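Local coordinates for protein nucleoside phosphorylase, putative (Trypanosoma brucei, PDB 3BJE) that acts as a homodimeric uridine phosphorylase, a nucleoside phosphorylase that exchanges the base of uridine for phosphate to give uracil and ribose 1-phosphate, at residues L33-K38 / I76-G81; H166-D171 / I204-S209; G242-A247 / N290-T295. All blocks are in the same frame, centred on the assembly; numbering follows the deposited sequence.

How the contacts relate
All three contacts are largely buried, but they differ in place and chemistry. Contact 3 lies deepest, about 9 Å from the centre of the chain, and pairs parallel strands, the second of which runs into ribose- and uracil-binding residues. Contact 2, whose centre is about 9 Å from that of contact 3, adds an antiparallel strand pair on the other edge of strand 239-246, with Ile-168 N bonded to Thr-244 O and Met-170 N to Thr-246 O. Contact 1 is the most peripheral, about 17 Å from the chain centre. There a loop packs on strand 76-83 through apolar and sulfur-aromatic contacts and one water, while His-34 reaches the sugar held by the second subunit.

Contact 1 of 3, residues L33-K38 / I76-G81; sequences LHLKCK and IRFATG. With R1P (1-O-phosphono-alpha-D-ribofuranose), chain E.
Cys-37 lies over one face of the Phe-78 ring, with SG 3.9 Å from the ring centroid and 16° off the ring normal. CB over the same face makes a CH-pi contact. The sulfur is offset toward the CZ and CE1 rim; its position anti to the backbone N (chi1 -176°) carries it over that part of the ring. Lys-36 O meets the same ring at its edge, 3.5 Å from Phe-78 CE2. Leu-35 crosses both Ile-76 and Phe-78 at about a right angle: its CD1 touches Ile-76 CG2 at 3.9 Å and Phe-78 CB at 4.2 Å. Ile-76 CG2 also presses against the backbone, 3.6 Å from Leu-35 CA. Side chains of strand 76-83 of the phosphorylase fold are thus set against both side chains and backbone of the loop 33-38, and a water links the two backbones, accepting from Lys-36 N and donating to Ile-76 O. Lys-36 centres an inverse gamma turn, its NZ bonded to Leu-33 O. His-34 points its ring edge away from the strand, where His-34 NE2 and the ribose O5 share a nearly straight hydrogen bond of 2.7 Å. Glu-106 of helix 97-112 is hydrogen-bonded to ND1, so both ring nitrogens are held and the imidazole's rotation is fixed. The sugar is also hydrogen-bonded to Glu-294 and Arg-145 of the second subunit, so His-34 completes a site across the dimer interface.

Contact 2 of 3, residues H166-D171 / I204-S209; sequences HAIGMD and IDIYTS
Tyr-207 folds back over Gly-169, its partner in an antiparallel hydrogen-bonded pair, making a cross-strand glycine-aromatic pair. From CB, the side chain takes the crowded position between backbone N and carbonyl carbon (chi1 64°), which brings CG back over the strand pair. The ring then lies flat above the glycine, with Gly-169 CA 3.8 Å from the centroid of the Tyr-207 ring and 12° off the normal, a CH-pi contact over the ring centre. Further out, Tyr-207 CD2 passes 3.7 Å from Gly-169 O, and CE2 comes close to both Asp-171 O and Asp-171 OD2. At the tip, Tyr-207 OH donates to the syn lone pair of Asp-171 OD2 in a short hydrogen bond, OH to OD2 2.5 Å, with carboxylate and ring planes 79° apart. Ser-296 OG bonds both to this hydroxyl and to Asp-171 OD1, so the buried carboxylate has partners on each oxygen.

Beneath the ring, Gly-169 N gives a 2.7 Å bond to Tyr-207 O, and Tyr-207 N returns one to Gly-169 O; Ala-167 and Ser-209 are joined in the same reciprocal way. On the face of Ile-168 and Thr-208, Ile-168 CG2 lies 4.1 Å from Ile-206 CD1, the two side chains side by side. Past the paired residues, a water donates to Asp-171 O and Asp-205 O.

Strand 207-210 of the phosphorylase fold runs beside strand 161-169, which pairs on with strand 239-246. Helix 186-198 packs against Ile-168 and Ile-206, helix 295-305 against Tyr-207 and Ser-209, and Met-170 O accepts from Tyr-176 and Asn-172 of the second subunit.

Contact 3 of 3, residues G242-A247 / N290-T295; sequences GTTATA and NIEMET. With R1P (1-O-phosphono-alpha-D-ribofuranose), chain C; URA (uracil), chain D.
Thr-244, Ala-245 and Thr-246 pair in parallel with Asn-290, Ile-291 and Glu-292, joining strands 239-246 and 284-292 of the phosphorylase fold where the second one ends in the active-site pocket. Ala-245 N gives a 2.9 Å bond to Asn-290 O, Ala-245 O accepts from Glu-292 N, and Ala-247 N donates to Glu-292 O.

On the face of the threonines, side chains repeat the pairing. Thr-244 OG1 donates to Asn-290 OD1 at 2.7 Å, the donor tilted 19° from the amide plane. Thr-246 OG1 donates to Glu-292 OE2 nearly in line with the C-O bond. Glu-292 starts between backbone N and carbonyl carbon (chi1 47°) and bends again at chi2 (71°), which turns its chain back toward the threonines. Thr-244 CG2 packs 3.4 Å from Glu-292 OE2. The other oxygen, Glu-292 OE1, takes Glu-294 N at 3.0 Å and Thr-295 OG1 at 2.8 Å from opposite faces of the carboxylate plane, and it also forms a salt bridge with Arg-145. This buried carboxylate is therefore tied to the start of the next helix, with Glu-294 at its N-cap position.

The same turn presents the ligand groups. Met-293 N donates to ribose O2 at 3.0 Å, while Glu-294 OE2 takes ribose O3, at a modelled 2.5 Å whose shortness makes the exact length doubtful. Met-293 CG lies 3.6 Å from uracil O2. His-34 of the second subunit reaches the same sugar.

Strand 161-169 flanks strand 239-246 on its other edge, residues of strands 142-151 and 308-318 pack on Asn-290, Glu-292 and Thr-295, and helix 295-305 follows directly, starting at Thr-295.

Contact 1 of 3, residues L33-K38 / I76-G81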
loop_
_atom_site.group_PDB
_atom_site.type_symbol
_atom_site.label_atom_id
_atom_site.label_comp_id
_atom_site.label_asym_id
_atom_site.label_seq_id
_atom_site.Cartn_x
_atom_site.Cartn_y
_atom_site.Cartn_z
ATOM N N LEU A 33 -5.750 -8.470 -13.191
ATOM C CA LEU A 33 -4.445 -7.864 -13.445
ATOM C C LEU A 33 -3.369 -8.149 -12.402
ATOM O O LEU A 33 -2.203 -8.353 -12.762
ATOM C CB LEU A 33 -4.607 -6.359 -13.593
ATOM C CG LEU A 33 -3.418 -5.542 -14.048
ATOM C CD1 LEU A 33 -2.869 -6.062 -15.387
ATOM C CD2 LEU A 33 -3.845 -4.081 -14.178
ATOM N N HIS A 34 -3.740 -8.142 -11.134
ATOM C CA HIS A 34 -2.777 -8.321 -10.036
ATOM C C HIS A 34 -2.890 -9.693 -9.410
ATOM O O HIS A 34 -1.901 -10.408 -9.268
ATOM C CB HIS A 34 -2.970 -7.228 -8.967
ATOM C CG HIS A 34 -2.780 -5.842 -9.503
ATOM N ND1 HIS A 34 -3.798 -5.102 -10.059
ATOM C CD2 HIS A 34 -1.670 -5.067 -9.573
ATOM C CE1 HIS A 34 -3.313 -3.945 -10.487
ATOM N NE2 HIS A 34 -2.027 -3.895 -10.183
ATOM N N LEU A 35 -4.110 -10.042 -9.025
ATOM C CA LEU A 35 -4.459 -11.383 -8.577
ATOM C C LEU A 35 -4.649 -12.256 -9.817
ATOM O O LEU A 35 -5.589 -12.061 -10.593
ATOM C CB LEU A 35 -5.731 -11.326 -7.735
ATOM C CG LEU A 35 -6.354 -12.665 -7.365
ATOM C CD1 LEU A 35 -5.435 -13.509 -6.424
ATOM C CD2 LEU A 35 -7.735 -12.416 -6.767
ATOM N N LYS A 36 -3.721 -13.187 -10.029
ATOM C CA LYS A 36 -3.697 -13.971 -11.256
ATOM C C LYS A 36 -4.482 -15.257 -11.101
ATOM O O LYS A 36 -3.959 -16.366 -11.216
ATOM C CB LYS A 36 -2.248 -14.222 -11.683
ATOM C CG LYS A 36 -1.505 -12.948 -12.055
ATOM C CD LYS A 36 -2.186 -12.232 -13.218
ATOM C CE LYS A 36 -1.265 -11.279 -13.927
ATOM N NZ LYS A 36 -2.019 -10.501 -14.958
ATOM N N CYS A 37 -5.774 -15.071 -10.867
ATOM C CA CYS A 37 -6.707 -16.143 -10.556
ATOM C C CYS A 37 -7.876 -16.040 -11.520
ATOM O O CYS A 37 -8.244 -14.941 -11.936
ATOM C CB CYS A 37 -7.183 -15.966 -9.118
ATOM S SG CYS A 37 -8.255 -17.248 -8.508
ATOM N N LYS A 38 -8.425 -17.189 -11.918
ATOM C CA LYS A 38 -9.573 -17.231 -12.829
ATOM C C LYS A 38 -10.822 -17.470 -12.002
ATOM O O LYS A 38 -10.724 -17.971 -10.881
ATOM C CB LYS A 38 -9.400 -18.360 -13.855
ATOM C CG LYS A 38 -8.048 -18.366 -14.539
ATOM C CD LYS A 38 -8.015 -19.339 -15.711
ATOM C CE LYS A 38 -6.611 -19.458 -16.287
ATOM N NZ LYS A 38 -5.744 -20.309 -15.420
ATOM N N ILE A 76 1.291 -10.846 -4.752
ATOM C CA ILE A 76 -0.058 -11.419 -4.747
ATOM C C ILE A 76 -0.010 -12.909 -5.110
ATOM O O ILE A 76 0.161 -13.275 -6.262
ATOM C CB ILE A 76 -0.988 -10.654 -5.719
ATOM C CG1 ILE A 76 -0.861 -9.129 -5.530
ATOM C CG2 ILE A 76 -2.450 -11.100 -5.546
ATOM C CD1 ILE A 76 -1.132 -8.661 -4.140
ATOM N N ARG A 77 -0.140 -13.758 -4.091
ATOM C CA ARG A 77 -0.110 -15.214 -4.249
ATOM C C ARG A 77 -1.450 -15.789 -3.834
ATOM O O ARG A 77 -2.084 -15.266 -2.925
ATOM C CB ARG A 77 0.979 -15.828 -3.380
ATOM C CG ARG A 77 2.361 -15.300 -3.612
ATOM C CD ARG A 77 3.351 -16.084 -2.742
ATOM N NE ARG A 77 3.279 -17.512 -3.049
ATOM C CZ ARG A 77 3.661 -18.508 -2.254
ATOM N NH1 ARG A 77 4.155 -18.290 -1.038
ATOM N NH2 ARG A 77 3.531 -19.749 -2.692
ATOM N N PHE A 78 -1.885 -16.865 -4.480
ATOM C CA PHE A 78 -3.059 -17.588 -4.011
ATOM C C PHE A 78 -2.876 -19.095 -4.105
ATOM O O PHE A 78 -2.054 -19.619 -4.871
ATOM C CB PHE A 78 -4.338 -17.153 -4.743
ATOM C CG PHE A 78 -4.620 -17.933 -5.990
ATOM C CD1 PHE A 78 -5.440 -19.047 -5.959
ATOM C CD2 PHE A 78 -4.058 -17.544 -7.208
ATOM C CE1 PHE A 78 -5.689 -19.770 -7.093
ATOM C CE2 PHE A 78 -4.305 -18.271 -8.358
ATOM C CZ PHE A 78 -5.112 -19.385 -8.302
ATOM N N ALA A 79 -3.687 -19.787 -3.318
ATOM C CA ALA A 79 -3.817 -21.244 -3.412
ATOM C C ALA A 79 -5.222 -21.589 -2.983
ATOM O O ALA A 79 -5.723 -21.041 -2.000
ATOM C CB ALA A 79 -2.800 -21.941 -2.505
ATOM N N THR A 80 -5.835 -22.520 -3.695
ATOM C CA THR A 80 -7.208 -22.937 -3.431
ATOM C C THR A 80 -7.235 -24.436 -3.219
ATOM O O THR A 80 -6.790 -25.182 -4.080
ATOM C CB THR A 80 -8.114 -22.562 -4.623
ATOM O OG1 THR A 80 -8.129 -21.131 -4.745
ATOM C CG2 THR A 80 -9.533 -23.108 -4.419
ATOM N N GLY A 81 -7.735 -24.858 -2.060
ATOM C CA GLY A 81 -7.933 -26.275 -1.756
ATOM C C GLY A 81 -9.224 -26.407 -0.979
ATOM O O GLY A 81 -10.178 -25.681 -1.241
HETATM C C5 R1P E . -0.133 -0.981 -10.003
HETATM O O5 R1P E . -0.255 -2.005 -10.994
HETATM C C4 R1P E . 1.342 -0.751 -9.695
HETATM O O4 R1P E . 2.090 -0.424 -10.879
HETATM C C1 R1P E . 2.680 0.877 -10.809
HETATM C C2 R1P E . 1.833 1.558 -9.724
HETATM O O2 R1P E . 2.436 2.738 -9.159
HETATM C C3 R1P E . 1.561 0.416 -8.744
HETATM O O3 R1P E . 2.690 0.132 -7.904
HETATM O O1 R1P E . 4.132 0.854 -10.591
HETATM P P R1P E . 5.133 -0.426 -10.612
HETATM O O1P R1P E . 4.577 -1.191 -9.386
HETATM O O2P R1P E . 6.531 0.118 -10.367
HETATM O O3P R1P E . 4.926 -1.057 -11.952
HETATM O O HOH W 1 -1.729 -14.412 -8.109
#

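Contact 2 of 3, residues H166-D171 / I204-S209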
loop_
_atom_site.group_PDB
_atom_site.type_symbol
_atom_site.label_atom_id
_atom_site.label_comp_id
_atom_site.label_asym_id
_atom_site.label_seq_id
_atom_site.Cartn_x
_atom_site.Cartn_y
_atom_site.Cartn_z
ATOM N N HIS A 166 -15.323 -3.196 15.429
ATOM C CA HIS A 166 -15.339 -1.958 14.640
ATOM C C HIS A 166 -13.945 -1.627 14.137
ATOM O O HIS A 166 -12.955 -2.173 14.611
ATOM C CB HIS A 166 -15.900 -0.796 15.476
ATOM C CG HIS A 166 -17.312 -1.023 15.927
ATOM N ND1 HIS A 166 -17.616 -1.586 17.146
ATOM C CD2 HIS A 166 -18.500 -0.793 15.312
ATOM C CE1 HIS A 166 -18.930 -1.685 17.270
ATOM N NE2 HIS A 166 -19.494 -1.197 16.178
ATOM N N ALA A 167 -13.893 -0.755 13.137
ATOM C CA ALA A 167 -12.635 -0.318 12.549
ATOM C C ALA A 167 -12.625 1.200 12.393
ATOM O O ALA A 167 -13.639 1.805 12.071
ATOM C CB ALA A 167 -12.457 -0.948 11.188
ATOM N N ILE A 168 -11.454 1.789 12.620
ATOM C CA ILE A 168 -11.185 3.185 12.295
ATOM C C ILE A 168 -10.248 3.226 11.106
ATOM O O ILE A 168 -9.160 2.650 11.151
ATOM C CB ILE A 168 -10.507 3.914 13.453
ATOM C CG1 ILE A 168 -11.389 3.890 14.709
ATOM C CG2 ILE A 168 -10.189 5.377 13.067
ATOM C CD1 ILE A 168 -10.588 3.981 16.002
ATOM N N GLY A 169 -10.684 3.881 10.028
ATOM C CA GLY A 169 -9.846 4.134 8.867
ATOM C C GLY A 169 -9.090 5.422 9.054
ATOM O O GLY A 169 -9.650 6.495 8.909
ATOM N N MET A 170 -7.811 5.314 9.399
ATOM C CA MET A 170 -6.918 6.473 9.417
ATOM C C MET A 170 -6.305 6.720 8.027
ATOM O O MET A 170 -5.719 7.766 7.777
ATOM C CB MET A 170 -5.824 6.289 10.458
ATOM C CG MET A 170 -6.366 5.928 11.843
ATOM S SD MET A 170 -5.116 5.867 13.141
ATOM C CE MET A 170 -4.099 4.501 12.535
ATOM N N ASP A 171 -6.381 5.703 7.182
ATOM C CA ASP A 171 -6.057 5.792 5.781
ATOM C C ASP A 171 -7.155 6.592 5.073
ATOM O O ASP A 171 -8.129 7.022 5.711
ATOM C CB ASP A 171 -6.021 4.386 5.215
ATOM C CG ASP A 171 -7.375 3.705 5.323
ATOM O OD1 ASP A 171 -7.819 3.369 6.455
ATOM O OD2 ASP A 171 -8.035 3.556 4.261
ATOM N N ILE A 204 -7.671 14.772 10.562
ATOM C CA ILE A 204 -7.838 13.829 9.447
ATOM C C ILE A 204 -9.311 13.491 9.269
ATOM O O ILE A 204 -10.012 13.254 10.234
ATOM C CB ILE A 204 -7.061 12.516 9.718
ATOM C CG1 ILE A 204 -5.584 12.820 10.020
ATOM C CG2 ILE A 204 -7.190 11.519 8.555
ATOM C CD1 ILE A 204 -4.794 13.326 8.790
ATOM N N ASP A 205 -9.774 13.425 8.025
ATOM C CA ASP A 205 -11.155 13.005 7.723
ATOM C C ASP A 205 -11.227 11.469 7.809
ATOM O O ASP A 205 -11.388 10.769 6.808
ATOM C CB ASP A 205 -11.599 13.517 6.342
ATOM C CG ASP A 205 -13.053 13.236 6.045
ATOM O OD1 ASP A 205 -13.819 12.837 6.947
ATOM O OD2 ASP A 205 -13.453 13.427 4.884
ATOM N N ILE A 206 -11.092 10.944 9.025
ATOM C CA ILE A 206 -11.148 9.495 9.254
ATOM C C ILE A 206 -12.512 8.909 8.899
ATOM O O ILE A 206 -13.529 9.613 8.890
ATOM C CB ILE A 206 -10.785 9.120 10.701
ATOM C CG1 ILE A 206 -11.765 9.762 11.690
ATOM C CG2 ILE A 206 -9.375 9.576 11.015
ATOM C CD1 ILE A 206 -11.721 9.159 13.075
ATOM N N TYR A 207 -12.525 7.623 8.576
ATOM C CA TYR A 207 -13.767 6.915 8.407
ATOM C C TYR A 207 -13.839 5.729 9.368
ATOM O O TYR A 207 -12.905 5.485 10.130
ATOM C CB TYR A 207 -13.969 6.481 6.973
ATOM C CG TYR A 207 -12.994 5.483 6.409
ATOM C CD1 TYR A 207 -13.312 4.128 6.348
ATOM C CD2 TYR A 207 -11.769 5.891 5.893
ATOM C CE1 TYR A 207 -12.426 3.207 5.816
ATOM C CE2 TYR A 207 -10.870 4.975 5.352
ATOM C CZ TYR A 207 -11.215 3.627 5.309
ATOM O OH TYR A 207 -10.378 2.695 4.722
ATOM N N THR A 208 -14.986 5.046 9.376
ATOM C CA THR A 208 -15.178 3.878 10.210
ATOM C C THR A 208 -15.790 2.745 9.408
ATOM O O THR A 208 -16.342 2.955 8.322
ATOM C CB THR A 208 -16.102 4.198 11.401
ATOM O OG1 THR A 208 -17.358 4.671 10.914
ATOM C CG2 THR A 208 -15.484 5.278 12.342
ATOM N N SER A 209 -15.714 1.553 9.971
ATOM C CA SER A 209 -16.458 0.394 9.463
ATOM C C SER A 209 -16.632 -0.638 10.584
ATOM O O SER A 209 -16.402 -0.355 11.769
ATOM C CB SER A 209 -15.747 -0.214 8.246
ATOM O OG SER A 209 -16.581 -1.127 7.538
HETATM O O HOH W 2 -9.105 9.594 5.686
#

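Contact 3 of 3, residues G242-A247 / N290-T295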
loop_
_atom_site.group_PDB
_atom_site.type_symbol
_atom_site.label_atom_id
_atom_site.label_comp_id
_atom_site.label_asym_id
_atom_site.label_seq_id
_atom_site.Cartn_x
_atom_site.Cartn_y
_atom_site.Cartn_z
ATOM N N GLY A 242 -12.256 -5.916 19.754
ATOM C CA GLY A 242 -12.370 -4.474 19.878
ATOM C C GLY A 242 -12.152 -3.760 18.572
ATOM O O GLY A 242 -12.255 -4.350 17.497
ATOM N N THR A 243 -11.831 -2.477 18.678
ATOM C CA THR A 243 -11.709 -1.637 17.506
ATOM C C THR A 243 -10.289 -1.698 16.967
ATOM O O THR A 243 -9.315 -1.584 17.720
ATOM C CB THR A 243 -12.116 -0.185 17.845
ATOM O OG1 THR A 243 -13.503 -0.151 18.178
ATOM C CG2 THR A 243 -11.884 0.744 16.666
ATOM N N THR A 244 -10.189 -1.879 15.651
ATOM C CA THR A 244 -8.913 -1.892 14.953
ATOM C C THR A 244 -8.704 -0.553 14.241
ATOM O O THR A 244 -9.567 -0.115 13.461
ATOM C CB THR A 244 -8.872 -3.038 13.913
ATOM O OG1 THR A 244 -9.112 -4.284 14.590
ATOM C CG2 THR A 244 -7.512 -3.059 13.157
ATOM N N ALA A 245 -7.574 0.110 14.495
ATOM C CA ALA A 245 -7.212 1.335 13.778
ATOM C C ALA A 245 -6.262 0.997 12.645
ATOM O O ALA A 245 -5.214 0.393 12.868
ATOM C CB ALA A 245 -6.563 2.335 14.742
ATOM N N THR A 246 -6.634 1.371 11.431
ATOM C CA THR A 246 -5.842 1.077 10.257
ATOM C C THR A 246 -5.138 2.327 9.709
ATOM O O THR A 246 -5.745 3.374 9.511
ATOM C CB THR A 246 -6.712 0.464 9.149
ATOM O OG1 THR A 246 -7.310 -0.747 9.629
ATOM C CG2 THR A 246 -5.908 0.175 7.842
ATOM N N ALA A 247 -3.848 2.143 9.428
ATOM C CA ALA A 247 -2.937 3.211 9.069
ATOM C C ALA A 247 -2.508 3.127 7.614
ATOM O O ALA A 247 -2.513 2.042 7.000
ATOM C CB ALA A 247 -1.682 3.121 9.945
ATOM N N ASN A 290 -6.075 -2.866 18.520
ATOM C CA ASN A 290 -4.933 -3.069 17.658
ATOM C C ASN A 290 -4.812 -2.028 16.572
ATOM O O ASN A 290 -5.768 -1.327 16.272
ATOM C CB ASN A 290 -4.877 -4.501 17.081
ATOM C CG ASN A 290 -6.066 -4.854 16.192
ATOM O OD1 ASN A 290 -7.210 -4.488 16.459
ATOM N ND2 ASN A 290 -5.788 -5.616 15.135
ATOM N N ILE A 291 -3.608 -1.948 16.012
ATOM C CA ILE A 291 -3.279 -1.046 14.904
ATOM C C ILE A 291 -2.558 -1.863 13.836
ATOM O O ILE A 291 -1.623 -2.611 14.154
ATOM C CB ILE A 291 -2.323 0.089 15.340
ATOM C CG1 ILE A 291 -2.934 0.905 16.480
ATOM C CG2 ILE A 291 -1.939 0.981 14.139
ATOM C CD1 ILE A 291 -1.908 1.771 17.237
ATOM N N GLU A 292 -2.980 -1.720 12.588
ATOM C CA GLU A 292 -2.355 -2.418 11.465
ATOM C C GLU A 292 -2.654 -1.648 10.158
ATOM O O GLU A 292 -2.999 -0.439 10.204
ATOM C CB GLU A 292 -2.763 -3.905 11.425
ATOM C CG GLU A 292 -4.263 -4.198 11.586
ATOM C CD GLU A 292 -5.041 -3.768 10.370
ATOM O OE1 GLU A 292 -5.113 -4.579 9.420
ATOM O OE2 GLU A 292 -5.542 -2.618 10.378
ATOM N N MET A 293 -2.534 -2.299 9.002
ATOM C CA MET A 293 -2.544 -1.555 7.730
ATOM C C MET A 293 -3.589 -1.957 6.673
ATOM O O MET A 293 -3.568 -1.405 5.579
ATOM C CB MET A 293 -1.146 -1.610 7.103
ATOM C CG MET A 293 -0.090 -0.917 7.953
ATOM S SD MET A 293 1.587 -0.970 7.296
ATOM C CE MET A 293 1.374 -0.017 5.753
ATOM N N GLU A 294 -4.503 -2.885 6.987
ATOM C CA GLU A 294 -5.473 -3.384 5.988
ATOM C C GLU A 294 -6.952 -3.411 6.374
ATOM O O GLU A 294 -7.813 -3.385 5.496
ATOM C CB GLU A 294 -5.067 -4.804 5.552
ATOM C CG GLU A 294 -3.756 -4.854 4.756
ATOM C CD GLU A 294 -2.518 -5.148 5.602
ATOM O OE1 GLU A 294 -2.615 -5.871 6.604
ATOM O OE2 GLU A 294 -1.398 -4.658 5.262
ATOM N N THR A 295 -7.252 -3.472 7.664
ATOM C CA THR A 295 -8.572 -3.924 8.094
ATOM C C THR A 295 -9.703 -2.957 7.760
ATOM O O THR A 295 -10.779 -3.385 7.365
ATOM C CB THR A 295 -8.540 -4.292 9.600
ATOM O OG1 THR A 295 -7.734 -5.456 9.753
ATOM C CG2 THR A 295 -9.935 -4.597 10.143
HETATM C C5 R1P C . 3.480 -4.442 8.279
HETATM O O5 R1P C . 4.632 -5.063 8.867
HETATM C C4 R1P C . 2.493 -5.491 7.801
HETATM O O4 R1P C . 2.205 -6.454 8.831
HETATM C C1 R1P C . 0.806 -6.467 9.134
HETATM C C2 R1P C . 0.328 -5.077 8.680
HETATM O O2 R1P C . -1.099 -4.898 8.522
HETATM C C3 R1P C . 1.158 -4.881 7.408
HETATM O O3 R1P C . 0.632 -5.612 6.288
HETATM O O1 R1P C . 0.085 -7.595 8.534
HETATM P P R1P C . 0.681 -8.873 7.743
HETATM O O1P R1P C . 1.278 -8.165 6.517
HETATM O O2P R1P C . -0.546 -9.711 7.430
HETATM O O3P R1P C . 1.729 -9.543 8.571
HETATM N N1 URA D . 1.913 -4.420 11.907
HETATM C C2 URA D . 1.596 -3.106 11.934
HETATM O O2 URA D . 1.010 -2.543 10.956
HETATM N N3 URA D . 1.918 -2.374 12.989
HETATM C C4 URA D . 2.562 -2.911 14.043
HETATM O O4 URA D . 2.831 -2.174 15.008
HETATM C C5 URA D . 2.908 -4.248 14.030
HETATM C C6 URA D . 2.563 -4.998 12.921
#